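Bartonella effector protein (Bep) substrate of VirB T4SS (Bartonella clarridgeiae, PDB 4YK2) is a Bartonella effector and substrate of the VirB type IV secretion system, whose BID domain, the part present here, probably forms part of the signal for its translocation. Local coordinates at residues 38-41 with 42-45; 72-75 with 76-80; 99-102 with 103-107. All coordinates share one frame; numbering follows the deposited sequence. Where two conformers were deposited one is given.

In the fold
All three contacts are local, each running along a helix or over its end, and they follow one another along the chain of this BID domain, a four-helix bundle topped with a hook. Contact 1 sits within helix 21-49, its centre about 6 Å from the centre of the chain; contact 2 closes helix 69-78, and contact 3 spans the joint between helices 97-103 and 106-123. Contact 3 touches both others: Leu-44 CD2 meets Asn-105 OD1 at 3.5 Å, and Pro-80 CG meets Ile-106 CD1 at 3.7 Å. Contacts 1 and 2 stay apart, their nearest atoms about 7 Å and their centres about 16 Å from each other.

Contact 1: 38-41 with 42-45; sequences EKEI and RRLS
Glu-40 and Arg-43, three residues apart, form a side-on salt bridge with one nitrogen to each carboxylate oxygen. Arg-43 NE reaches Glu-40 OE1 at 2.8 Å and Arg-43 NH2 reaches Glu-40 OE2 at 2.6 Å. Both acceptors lie almost in the guanidinium plane, but the carboxylate is turned 38° against it: OE1 is met from above the carboxylate plane, OE2 on its syn side but well out of the plane. Each chain leaves CB with CG trans to its own N; Glu-40 then bends at chi2 (69°) and Arg-43 at chi3 (64°), which brings the two flat ends side by side.

On the next flank a water bridges Glu-38 and one of the two deposited conformers of Arg-42, donating a hydrogen bond to Glu-38 OE1 (2.7 Å) and accepting one from Arg-42 NH1 (2.8 Å). In that conformer the guanidinium lies over the backbone, with Glu-38 O above its centre at 3.9 Å from the plane. Ser-45 donates twice to Ile-41 O, through N and through OG (2.8 Å), from opposite faces of that carbonyl, so its buried hydroxyl has a partner.

Packing follows: Leu-44 CD1 rests on Glu-40 CG at 3.7 Å, while Ile-41 faces Ala-112 and Tyr-116 of helix 106-123. A salt bridge and a water-bridged pair on the exposed side, with Ile-41, Leu-44 and Ser-45 buried, mark an amphipathic bundle helix.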
# COMPACT_ATOMS: atom_id res chain seq x y z
N GLU A 38 5.63 4.89 -0.34
CA GLU A 38 4.91 5.12 -1.58
C GLU A 38 5.56 4.34 -2.71
O GLU A 38 4.88 3.74 -3.54
CB GLU A 38 4.85 6.60 -1.95
CG GLU A 38 4.00 7.45 -1.03
CD GLU A 38 4.00 8.91 -1.44
OE1 GLU A 38 5.00 9.35 -2.04
OE2 GLU A 38 3.01 9.61 -1.18
N LYS A 39 6.88 4.34 -2.75
CA LYS A 39 7.61 3.60 -3.77
C LYS A 39 7.38 2.09 -3.65
O LYS A 39 7.13 1.42 -4.65
CB LYS A 39 9.11 3.92 -3.66
CG LYS A 39 10.00 3.26 -4.70
CD LYS A 39 11.48 3.66 -4.45
CE LYS A 39 12.41 3.20 -5.57
NZ LYS A 39 13.76 3.82 -5.45
N GLU A 40 7.47 1.56 -2.44
CA GLU A 40 7.27 0.13 -2.24
C GLU A 40 5.81 -0.26 -2.53
O GLU A 40 5.55 -1.34 -3.06
CB GLU A 40 7.67 -0.28 -0.83
CG GLU A 40 7.50 -1.77 -0.50
CD GLU A 40 8.49 -2.68 -1.24
OE1 GLU A 40 9.20 -2.22 -2.15
OE2 GLU A 40 8.55 -3.88 -0.90
N ILE A 41 4.86 0.61 -2.18
CA ILE A 41 3.45 0.35 -2.51
C ILE A 41 3.24 0.27 -4.03
O ILE A 41 2.49 -0.58 -4.52
CB ILE A 41 2.53 1.41 -1.86
CG1 ILE A 41 2.52 1.21 -0.34
CG2 ILE A 41 1.10 1.29 -2.42
CD1 ILE A 41 1.83 2.33 0.44
N ARG A 42 3.90 1.16 -4.78
CA ARG A 42 3.83 1.09 -6.24
C ARG A 42 4.40 -0.23 -6.76
O ARG A 42 3.80 -0.87 -7.63
CB ARG A 42 4.55 2.28 -6.88
CG ARG A 42 3.73 3.57 -6.93
CD ARG A 42 4.37 4.62 -7.83
NE ARG A 42 5.75 4.90 -7.46
CZ ARG A 42 6.13 5.89 -6.67
NH1 ARG A 42 5.22 6.73 -6.16
NH2 ARG A 42 7.41 6.06 -6.39
N ARG A 43 5.56 -0.62 -6.24
CA ARG A 43 6.24 -1.85 -6.67
C ARG A 43 5.38 -3.07 -6.39
O ARG A 43 5.19 -3.94 -7.25
CB ARG A 43 7.60 -2.00 -5.97
CG ARG A 43 8.49 -3.10 -6.59
CD ARG A 43 9.78 -3.36 -5.77
NE ARG A 43 9.45 -3.88 -4.44
CZ ARG A 43 9.23 -5.16 -4.16
NH1 ARG A 43 9.29 -6.07 -5.13
NH2 ARG A 43 8.94 -5.54 -2.92
N LEU A 44 4.83 -3.13 -5.18
CA LEU A 44 3.97 -4.25 -4.80
C LEU A 44 2.61 -4.25 -5.51
O LEU A 44 2.06 -5.31 -5.82
CB LEU A 44 3.77 -4.25 -3.28
CG LEU A 44 5.06 -4.54 -2.49
CD1 LEU A 44 4.83 -4.25 -1.02
CD2 LEU A 44 5.51 -5.99 -2.65
N SER A 45 2.07 -3.06 -5.78
CA SER A 45 0.77 -2.96 -6.48
C SER A 45 0.88 -3.45 -7.93
O SER A 45 -0.05 -4.04 -8.48
CB SER A 45 0.24 -1.51 -6.45
OG SER A 45 -0.14 -1.12 -5.13
O HOH W 1 5.90 9.00 -4.60

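Contact 2: 72-75 with 76-80; sequences ISNT and LTNSP
Asn-78 grips Asn-74 O twice, through its backbone N at 2.9 Å and through side-chain ND2 at 3.0 Å. The amide folds back over the preceding turn because CG stands trans to the carbonyl carbon (chi1 -68°), beside the backbone N. In one of the two deposited conformers of Asn-74, ND2 of Asn-78 also lies 3.0 Å from Asn-74 OD1, and the two amide planes are turned 46° against each other. One residue earlier Thr-77 repeats the double grip with a hydroxyl: OG1 and N of Thr-77 both donate to Ser-73 O at 2.9 Å. They come from opposite faces of that carbonyl, with OG1 36° out of its plane, so the hydroxyl doubles an ordinary helical bond without displacing it.

These pairs lie in the last turn of helix 69-78, one of the helices of the BID-domain bundle. Ser-79 N still donates to Thr-75 O at 2.7 Å, although Ser-79 itself has left helical torsions. Next along the chain, Pro-80 has no N-H to offer; its nitrogen stands 3.3 Å from Thr-75 O, and the helical bonding stops there.

Behind this polar end, the helix is set by its neighbours. The Leu-76 side chain packs against Val-110 and Ile-113 of helix 106-123 and touches Phe-83, whereas Ile-72 packs against Gln-58, Gln-61 and Ile-62 of helix 56-64. Ser-73 OG is hydrogen-bonded to Thr-69 O, one turn back, and its side chain touches His-114. Thr-75 meets Ser-82 and Phe-83, while Pro-80 leans on Leu-86.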
# COMPACT_ATOMS: atom_id res chain seq x y z
N ILE A 72 -9.61 -0.36 4.90
CA ILE A 72 -8.98 -0.63 3.62
C ILE A 72 -8.07 -1.87 3.67
O ILE A 72 -8.12 -2.71 2.77
CB ILE A 72 -8.25 0.62 3.14
CG1 ILE A 72 -9.29 1.68 2.73
CG2 ILE A 72 -7.31 0.30 1.98
CD1 ILE A 72 -8.74 3.11 2.61
N SER A 73 -7.28 -2.00 4.74
CA SER A 73 -6.36 -3.12 4.90
C SER A 73 -7.05 -4.46 5.03
O SER A 73 -6.59 -5.46 4.48
CB SER A 73 -5.47 -2.91 6.14
OG SER A 73 -4.62 -1.80 5.92
N ASN A 74 -8.15 -4.48 5.78
CA ASN A 74 -8.96 -5.68 5.95
C ASN A 74 -9.55 -6.15 4.63
O ASN A 74 -9.57 -7.35 4.32
CB ASN A 74 -10.10 -5.42 6.94
CG ASN A 74 -10.99 -6.62 7.12
OD1 ASN A 74 -10.61 -7.59 7.78
ND2 ASN A 74 -12.19 -6.56 6.54
N THR A 75 -10.04 -5.20 3.84
CA THR A 75 -10.57 -5.54 2.51
C THR A 75 -9.45 -6.08 1.62
O THR A 75 -9.64 -7.05 0.90
CB THR A 75 -11.23 -4.32 1.83
OG1 THR A 75 -12.39 -3.94 2.57
CG2 THR A 75 -11.62 -4.67 0.39
N LEU A 76 -8.27 -5.47 1.70
CA LEU A 76 -7.16 -5.91 0.87
C LEU A 76 -6.71 -7.33 1.24
O LEU A 76 -6.36 -8.14 0.38
CB LEU A 76 -5.98 -4.94 0.99
CG LEU A 76 -4.81 -5.14 0.03
CD1 LEU A 76 -5.28 -5.16 -1.40
CD2 LEU A 76 -3.77 -4.01 0.24
N THR A 77 -6.71 -7.61 2.55
CA THR A 77 -6.29 -8.90 3.09
C THR A 77 -7.27 -10.00 2.74
O THR A 77 -6.87 -11.08 2.30
CB THR A 77 -6.15 -8.85 4.63
OG1 THR A 77 -5.09 -7.93 4.98
CG2 THR A 77 -5.84 -10.24 5.21
N ASN A 78 -8.56 -9.70 2.91
CA ASN A 78 -9.60 -10.71 2.84
C ASN A 78 -10.37 -10.73 1.51
O ASN A 78 -10.90 -11.76 1.12
CB ASN A 78 -10.56 -10.52 4.00
CG ASN A 78 -9.91 -10.83 5.33
OD1 ASN A 78 -9.72 -11.99 5.68
ND2 ASN A 78 -9.56 -9.80 6.08
N SER A 79 -10.43 -9.60 0.82
CA SER A 79 -11.15 -9.52 -0.47
C SER A 79 -10.44 -8.59 -1.44
O SER A 79 -11.02 -7.60 -1.90
CB SER A 79 -12.59 -9.03 -0.27
OG SER A 79 -13.26 -9.74 0.75
N PRO A 80 -9.17 -8.90 -1.77
CA PRO A 80 -8.42 -7.99 -2.64
C PRO A 80 -9.06 -7.73 -4.01
O PRO A 80 -8.87 -6.64 -4.55
CB PRO A 80 -7.07 -8.71 -2.81
CG PRO A 80 -7.37 -10.13 -2.51
CD PRO A 80 -8.37 -10.07 -1.40

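Contact 3: 99-102 with 103-107; sequences RKQA and EKNIS
Asn-105 puts its side-chain amide on a main-chain oxygen of the preceding turn: ND2 donates to Gln-101 O at 2.8 Å, nearly straight at 175°, with the acceptor in the amide plane. A type I beta turn from Glu-103 to Ile-106 joins helix 97-103 to helix 106-123 of the BID bundle. At this turn Asn-105 N bonds to Ala-102 O, three residues back, at 3.1 Å and from well above the carbonyl plane. The Asn-105 amide can reach back because chi1 of -83° sets CG trans to the carbonyl carbon.

Arg-99 and Glu-103 sit one turn apart with contrasting shapes. Arg-99 bends at chi2 and chi3, curling its guanidinium round to the 87-88 carbonyls, where NE and NH2 bond to Ala-87 O and Gly-88 O. Glu-103 is extended beyond CG, its OE1 in a salt bridge with Lys-95. The two charged ends, their planes 43° apart, do not touch directly.

The extended Lys-104 chain runs past Lys-100 O, with CG at 3.3 Å, while Gln-101, bent at chi2, brings its OE1 within 4.1 Å of Lys-104 CD. Linking Arg-99 to Glu-103 is a water at the guanidinium edge, which accepts from Arg-99 NH1 at 3.0 Å and donates to Glu-103 OE2 at 2.7 Å.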
# COMPACT_ATOMS: atom_id res chain seq x y z
N ARG A 99 -0.31 -15.22 -11.07
CA ARG A 99 -1.35 -15.13 -10.05
C ARG A 99 -0.80 -15.53 -8.68
O ARG A 99 -1.12 -14.90 -7.67
CB ARG A 99 -2.54 -16.01 -10.40
CG ARG A 99 -3.62 -16.04 -9.31
CD ARG A 99 -4.18 -14.65 -9.03
NE ARG A 99 -4.74 -14.01 -10.23
CZ ARG A 99 -6.00 -14.12 -10.63
NH1 ARG A 99 -6.87 -14.86 -9.94
NH2 ARG A 99 -6.41 -13.50 -11.74
N LYS A 100 0.02 -16.58 -8.64
CA LYS A 100 0.60 -17.03 -7.39
C LYS A 100 1.51 -15.95 -6.80
O LYS A 100 1.46 -15.69 -5.61
CB LYS A 100 1.35 -18.35 -7.58
CG LYS A 100 0.43 -19.52 -7.93
CD LYS A 100 1.15 -20.86 -7.90
CE LYS A 100 0.18 -22.03 -8.06
NZ LYS A 100 0.84 -23.36 -7.95
N GLN A 101 2.31 -15.29 -7.64
CA GLN A 101 3.14 -14.19 -7.15
C GLN A 101 2.30 -13.02 -6.66
O GLN A 101 2.65 -12.38 -5.67
CB GLN A 101 4.11 -13.70 -8.23
CG GLN A 101 5.30 -14.63 -8.48
CD GLN A 101 6.00 -15.05 -7.19
OE1 GLN A 101 6.01 -16.23 -6.83
NE2 GLN A 101 6.60 -14.09 -6.50
N ALA A 102 1.19 -12.73 -7.35
CA ALA A 102 0.30 -11.66 -6.92
C ALA A 102 -0.19 -11.93 -5.51
O ALA A 102 -0.08 -11.07 -4.62
CB ALA A 102 -0.89 -11.52 -7.89
N GLU A 103 -0.71 -13.14 -5.30
CA GLU A 103 -1.26 -13.52 -4.00
C GLU A 103 -0.20 -13.49 -2.90
O GLU A 103 -0.48 -13.05 -1.79
CB GLU A 103 -1.92 -14.91 -4.07
CG GLU A 103 -3.24 -14.89 -4.84
CD GLU A 103 -3.97 -16.23 -4.84
OE1 GLU A 103 -3.38 -17.25 -4.42
OE2 GLU A 103 -5.13 -16.26 -5.28
N LYS A 104 1.01 -13.94 -3.22
CA LYS A 104 2.07 -14.02 -2.22
C LYS A 104 2.65 -12.65 -1.86
O LYS A 104 3.50 -12.55 -0.98
CB LYS A 104 3.20 -14.92 -2.70
CG LYS A 104 2.85 -16.40 -2.68
CD LYS A 104 3.92 -17.22 -3.39
CE LYS A 104 3.44 -18.65 -3.65
NZ LYS A 104 4.47 -19.45 -4.38
N ASN A 105 2.18 -11.60 -2.52
CA ASN A 105 2.68 -10.27 -2.19
C ASN A 105 1.65 -9.38 -1.53
O ASN A 105 1.94 -8.25 -1.17
CB ASN A 105 3.24 -9.61 -3.45
CG ASN A 105 4.66 -10.05 -3.74
OD1 ASN A 105 5.60 -9.49 -3.18
ND2 ASN A 105 4.82 -11.08 -4.56
N ILE A 106 0.44 -9.90 -1.35
CA ILE A 106 -0.61 -9.14 -0.69
C ILE A 106 -0.23 -8.79 0.76
O ILE A 106 -0.39 -7.64 1.19
CB ILE A 106 -1.95 -9.90 -0.78
CG1 ILE A 106 -2.49 -9.78 -2.21
CG2 ILE A 106 -2.95 -9.38 0.22
CD1 ILE A 106 -3.73 -10.59 -2.48
N SER A 107 0.29 -9.76 1.50
CA SER A 107 0.73 -9.51 2.87
C SER A 107 1.70 -8.31 2.97
O SER A 107 1.52 -7.42 3.79
CB SER A 107 1.37 -10.77 3.46
OG SER A 107 1.72 -10.59 4.81
O HOH W 2 -6.84 -16.38 -7.38